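Local coordinates for TATA-binding protein (Sulfolobus acidocaldarius, PDB 1MP9), which binds specifically to the TATA box near transcription start sites, acting as a general transcription factor for archaeal genes transcribed by RNA polymerase, at the interface of chains A and B. Residues are numbered along the deposited sequence; one frame, centred on the assembly and turned at random. Chains: chain A/B, TATA-binding protein.

Contacts 1 and 2 belong to one two-fold symmetric interface between two copies of the TATA-binding protein, their C-alpha centres lying about 27 Å apart. They share no residues. In contact 1, the second-repeat strands of chain A, 103-114, 150-154 and 159-163, receive strands 131-132 and 141-145 of chain B with the intervening loop. In contact 2, the end of helix 121-127 of chain A rests on the matching first-repeat surface of chain B, strands 12-23, 59-63 and 68-72. Both contacts thus occupy the concave, DNA-binding sheet, so this pairing and TATA-box binding would probably exclude each other.

Contact 1: the interface of chains A and B. Residues chain A 110, 112, 153, 161, 163; chain B 132, 134, 137-138, 142.
Apolar packing carries this patch, in which strands 131-132 and 141-145 of chain B, with the loop between them, pack against the concave DNA-binding face of chain A; 268 Å² of protein surface is hidden, and no nitrogen or oxygen of one side approaches the other closely enough to bond. Whether the pairing is the biological one cannot be judged from the coordinates alone.

The core contact is made by B:Met132, whose chain runs out extended, CG anti to the backbone N (chi1 171°), and then bends at the sulfur (chi3 96°) so that the methyl turns aside. Its stem passes obliquely over A:Thr163: CB lies 3.4 Å from the hydroxyl OG1 of A:Thr163, a carbon-oxygen contact without bonding character. Further along, the thioether SD of B:Met132 rests 3.6 Å from CB of A:Thr163. A:Val110 crosses the same chain at about a right angle, CG2 standing 3.8 Å from CG of B:Met132. Sulfur and methyl also meet CG1 of A:Val161, the nearer being SD at 3.9 Å. One flexible chain therefore touches three beta-branched residues of two strands, 103-114 and 159-163.

Tip-to-tip methyl packing extends the patch. A:Leu153 and B:Ile142 point at each other, and CD1 of B:Ile142 sits 3.8 Å from CD1 of A:Leu153, with the other leucine methyl equally near.

Polar side chains contribute through their carbon parts. B:Glu134 slides past A:Val110 in the opposite direction, and its chain folds at chi2 (-63°), which presents the methylene CG 3.6 Å from CG2 of A:Val110 while the carboxylate carries on past that methyl. B:Gln137, likewise bent at chi2, crosses A:Val161 obliquely. Its amide oxygen OE1 ends near two carbons, CB of A:Ser112 and, at 3.8 Å, the methyl CG2 of A:Val161.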
loop_
_atom_site.group_PDB
_atom_site.type_symbol
_atom_site.label_atom_id
_atom_site.label_comp_id
_atom_site.label_asym_id
_atom_site.label_seq_id
_atom_site.Cartn_x
_atom_site.Cartn_y
_atom_site.Cartn_z
ATOM N N VAL A 110 -7.565 9.358 -5.094
ATOM C CA VAL A 110 -7.503 7.907 -5.200
ATOM C C VAL A 110 -8.001 7.627 -6.606
ATOM O O VAL A 110 -9.054 8.123 -7.005
ATOM C CB VAL A 110 -8.438 7.172 -4.198
ATOM C CG1 VAL A 110 -8.386 5.626 -4.508
ATOM C CG2 VAL A 110 -7.997 7.461 -2.727
ATOM N N SER A 112 -8.190 4.637 -10.039
ATOM C CA SER A 112 -8.018 3.255 -10.445
ATOM C C SER A 112 -7.477 3.334 -11.876
ATOM O O SER A 112 -7.482 4.413 -12.514
ATOM C CB SER A 112 -9.333 2.474 -10.439
ATOM O OG SER A 112 -10.296 3.079 -11.282
ATOM N N LEU A 153 -1.517 -0.498 -5.928
ATOM C CA LEU A 153 -2.011 -1.871 -5.678
ATOM C C LEU A 153 -2.122 -2.350 -7.135
ATOM O O LEU A 153 -2.784 -1.710 -7.934
ATOM C CB LEU A 153 -3.388 -1.872 -5.015
ATOM C CG LEU A 153 -3.477 -1.087 -3.710
ATOM C CD1 LEU A 153 -4.877 -1.228 -3.133
ATOM C CD2 LEU A 153 -2.468 -1.626 -2.692
ATOM N N VAL A 161 -4.844 0.264 -8.334
ATOM C CA VAL A 161 -5.379 1.322 -7.518
ATOM C C VAL A 161 -4.160 2.242 -7.255
ATOM O O VAL A 161 -3.043 1.767 -6.964
ATOM C CB VAL A 161 -5.924 0.798 -6.200
ATOM C CG1 VAL A 161 -6.352 1.977 -5.305
ATOM C CG2 VAL A 161 -7.131 -0.109 -6.446
ATOM N N THR A 163 -2.882 5.582 -5.016
ATOM C CA THR A 163 -3.227 6.541 -3.976
ATOM C C THR A 163 -1.991 7.354 -3.522
ATOM O O THR A 163 -0.855 6.889 -3.627
ATOM C CB THR A 163 -3.883 5.818 -2.736
ATOM O OG1 THR A 163 -4.235 6.778 -1.741
ATOM C CG2 THR A 163 -2.896 4.820 -2.091
ATOM N N MET B 132 -5.496 5.926 2.731
ATOM C CA MET B 132 -6.563 5.703 1.787
ATOM C C MET B 132 -7.577 4.759 2.455
ATOM O O MET B 132 -7.208 3.752 3.083
ATOM C CB MET B 132 -6.053 5.004 0.521
ATOM C CG MET B 132 -7.199 4.545 -0.414
ATOM S SD MET B 132 -6.563 3.575 -1.806
ATOM C CE MET B 132 -6.786 1.969 -1.222
ATOM N N GLU B 134 -11.059 3.709 0.752
ATOM C CA GLU B 134 -12.091 3.804 -0.302
ATOM C C GLU B 134 -12.512 2.338 -0.364
ATOM O O GLU B 134 -11.977 1.541 -1.138
ATOM C CB GLU B 134 -11.445 4.246 -1.604
ATOM C CG GLU B 134 -10.823 5.637 -1.525
ATOM C CD GLU B 134 -11.852 6.734 -1.259
ATOM O OE1 GLU B 134 -12.995 6.601 -1.786
ATOM O OE2 GLU B 134 -11.510 7.731 -0.534
ATOM N N GLN B 137 -12.682 0.216 -3.511
ATOM C CA GLN B 137 -11.405 -0.166 -4.147
ATOM C C GLN B 137 -10.613 -1.209 -3.340
ATOM O O GLN B 137 -9.943 -2.080 -3.914
ATOM C CB GLN B 137 -10.517 1.061 -4.348
ATOM C CG GLN B 137 -11.084 2.118 -5.284
ATOM C CD GLN B 137 -11.514 1.526 -6.617
ATOM O OE1 GLN B 137 -10.736 0.828 -7.264
ATOM N NE2 GLN B 137 -12.752 1.797 -7.030
ATOM N N PHE B 138 -10.653 -1.090 -2.017
ATOM C CA PHE B 138 -9.948 -2.017 -1.114
ATOM C C PHE B 138 -10.683 -1.928 0.217
ATOM O O PHE B 138 -10.874 -0.840 0.746
ATOM C CB PHE B 138 -8.480 -1.607 -0.938
ATOM C CG PHE B 138 -7.764 -2.420 0.100
ATOM C CD1 PHE B 138 -7.650 -3.800 -0.047
ATOM C CD2 PHE B 138 -7.232 -1.818 1.240
ATOM C CE1 PHE B 138 -7.016 -4.572 0.932
ATOM C CE2 PHE B 138 -6.592 -2.590 2.224
ATOM C CZ PHE B 138 -6.488 -3.969 2.063
ATOM N N ILE B 142 -5.360 1.862 4.164
ATOM C CA ILE B 142 -3.937 1.727 3.856
ATOM C C ILE B 142 -3.256 2.945 4.440
ATOM O O ILE B 142 -3.676 4.068 4.165
ATOM C CB ILE B 142 -3.679 1.709 2.322
ATOM C CG1 ILE B 142 -4.286 0.445 1.710
ATOM C CG2 ILE B 142 -2.157 1.736 2.019
ATOM C CD1 ILE B 142 -4.077 0.373 0.170
#

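Contact 2: the interface of chains A and B. Residues chain A 126-127; chain B 19, 47, 62, 64, 70, 72.
This is an apolar helix-end-on-sheet interface: two neighbouring residues of chain A lie on the first-repeat DNA-binding surface of chain B, and with the symmetric twin they tie the outer parts of the dimer together, if the dimer is more than a product of crystallisation. No polar pair across the patch comes within bonding distance.

A:Phe126 dominates, with 112 Å² of its surface hidden. CG stands anti to its carbonyl carbon (chi1 -68°), and one face of the ring is laid down on the sheet. B:Leu62 rises at about a right angle beneath that face, off-centre: its methyl CD1 is 3.3 Å from CD1 of A:Phe126 and 3.4 Å from ring atom CG of A:Phe126, tight packing. The far end of the ring reaches B:Thr72, whose methyl CG2 lies 3.7 Å from CZ of A:Phe126. B:Val70 approaches from the same side as the leucine at the CD2 edge of the ring, CG1 being 4.2 Å from CD2 of A:Phe126. An alanine in place of A:Phe126 removes the ring that B:Leu62, B:Val70 and B:Thr72 touch, and would probably weaken this end of the interface.

A:Leu127 slides past B:Phe47 in the opposite direction. Its methyl CD2 lies above the ring plane and just outside the CE1 edge, 3.5 Å from CE1 of B:Phe47, with CG 3.8 Å from the same CE1 atom of B:Phe47.

B:Phe47 and B:Phe64 form the phenylalanine pair with which this family wedges into DNA. The site spans strands 12-23, 59-63 and 68-72 and these flanking loop phenylalanines of chain B, met by the last residues of chain A helix 121-127.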
loop_
_atom_site.group_PDB
_atom_site.type_symbol
_atom_site.label_atom_id
_atom_site.label_comp_id
_atom_site.label_asym_id
_atom_site.label_seq_id
_atom_site.Cartn_x
_atom_site.Cartn_y
_atom_site.Cartn_z
ATOM N N PHE A 126 9.873 -10.265 -7.888
ATOM C CA PHE A 126 11.297 -10.403 -7.689
ATOM C C PHE A 126 12.164 -9.602 -8.648
ATOM O O PHE A 126 13.380 -9.662 -8.557
ATOM C CB PHE A 126 11.672 -11.875 -7.720
ATOM C CG PHE A 126 11.143 -12.638 -6.547
ATOM C CD1 PHE A 126 10.344 -13.769 -6.736
ATOM C CD2 PHE A 126 11.361 -12.171 -5.253
ATOM C CE1 PHE A 126 9.755 -14.425 -5.645
ATOM C CE2 PHE A 126 10.773 -12.814 -4.141
ATOM C CZ PHE A 126 9.964 -13.943 -4.341
ATOM N N LEU A 127 11.571 -8.864 -9.578
ATOM C CA LEU A 127 12.388 -8.067 -10.476
ATOM C C LEU A 127 12.198 -6.559 -10.236
ATOM O O LEU A 127 13.023 -5.740 -10.656
ATOM C CB LEU A 127 12.105 -8.430 -11.942
ATOM C CG LEU A 127 12.273 -9.923 -12.330
ATOM C CD1 LEU A 127 11.844 -10.099 -13.788
ATOM C CD2 LEU A 127 13.713 -10.425 -12.124
ATOM N N VAL B 19 12.177 -11.689 2.957
ATOM C CA VAL B 19 12.848 -11.783 1.672
ATOM C C VAL B 19 14.234 -11.270 1.959
ATOM O O VAL B 19 14.388 -10.187 2.514
ATOM C CB VAL B 19 12.159 -10.901 0.574
ATOM C CG1 VAL B 19 12.939 -11.010 -0.777
ATOM C CG2 VAL B 19 10.715 -11.383 0.344
ATOM N N PHE B 47 12.836 -16.220 -17.133
ATOM C CA PHE B 47 13.224 -15.516 -15.939
ATOM C C PHE B 47 14.755 -15.535 -15.908
ATOM O O PHE B 47 15.375 -16.562 -16.168
ATOM C CB PHE B 47 12.612 -16.241 -14.731
ATOM C CG PHE B 47 12.828 -15.530 -13.423
ATOM C CD1 PHE B 47 12.093 -14.388 -13.111
ATOM C CD2 PHE B 47 13.804 -15.972 -12.531
ATOM C CE1 PHE B 47 12.319 -13.684 -11.937
ATOM C CE2 PHE B 47 14.045 -15.282 -11.355
ATOM C CZ PHE B 47 13.304 -14.134 -11.050
ATOM N N LEU B 62 16.339 -17.739 -5.599
ATOM C CA LEU B 62 16.519 -17.294 -6.981
ATOM C C LEU B 62 17.988 -16.901 -7.091
ATOM O O LEU B 62 18.466 -16.030 -6.359
ATOM C CB LEU B 62 15.598 -16.100 -7.285
ATOM C CG LEU B 62 14.105 -16.290 -6.967
ATOM C CD1 LEU B 62 13.380 -15.009 -7.324
ATOM C CD2 LEU B 62 13.505 -17.487 -7.771
ATOM N N PHE B 64 21.035 -15.500 -9.390
ATOM C CA PHE B 64 21.376 -14.738 -10.586
ATOM C C PHE B 64 22.865 -14.840 -10.983
ATOM O O PHE B 64 23.731 -15.199 -10.151
ATOM C CB PHE B 64 20.952 -13.278 -10.379
ATOM C CG PHE B 64 19.487 -13.126 -10.080
ATOM C CD1 PHE B 64 19.005 -13.296 -8.785
ATOM C CD2 PHE B 64 18.575 -12.898 -11.110
ATOM C CE1 PHE B 64 17.626 -13.244 -8.513
ATOM C CE2 PHE B 64 17.195 -12.842 -10.855
ATOM C CZ PHE B 64 16.722 -13.017 -9.553
ATOM N N VAL B 70 18.414 -14.421 -4.119
ATOM C CA VAL B 70 17.289 -13.913 -3.343
ATOM C C VAL B 70 16.638 -15.134 -2.690
ATOM O O VAL B 70 16.300 -16.085 -3.380
ATOM C CB VAL B 70 16.254 -13.232 -4.248
ATOM C CG1 VAL B 70 15.035 -12.707 -3.389
ATOM C CG2 VAL B 70 16.930 -12.062 -5.016
ATOM N N THR B 72 13.429 -16.439 -0.321
ATOM C CA THR B 72 12.106 -16.070 0.176
ATOM C C THR B 72 11.441 -17.305 0.773
ATOM O O THR B 72 11.757 -18.429 0.380
ATOM C CB THR B 72 11.231 -15.546 -0.992
ATOM O OG1 THR B 72 9.952 -15.147 -0.506
ATOM C CG2 THR B 72 11.034 -16.659 -2.033
#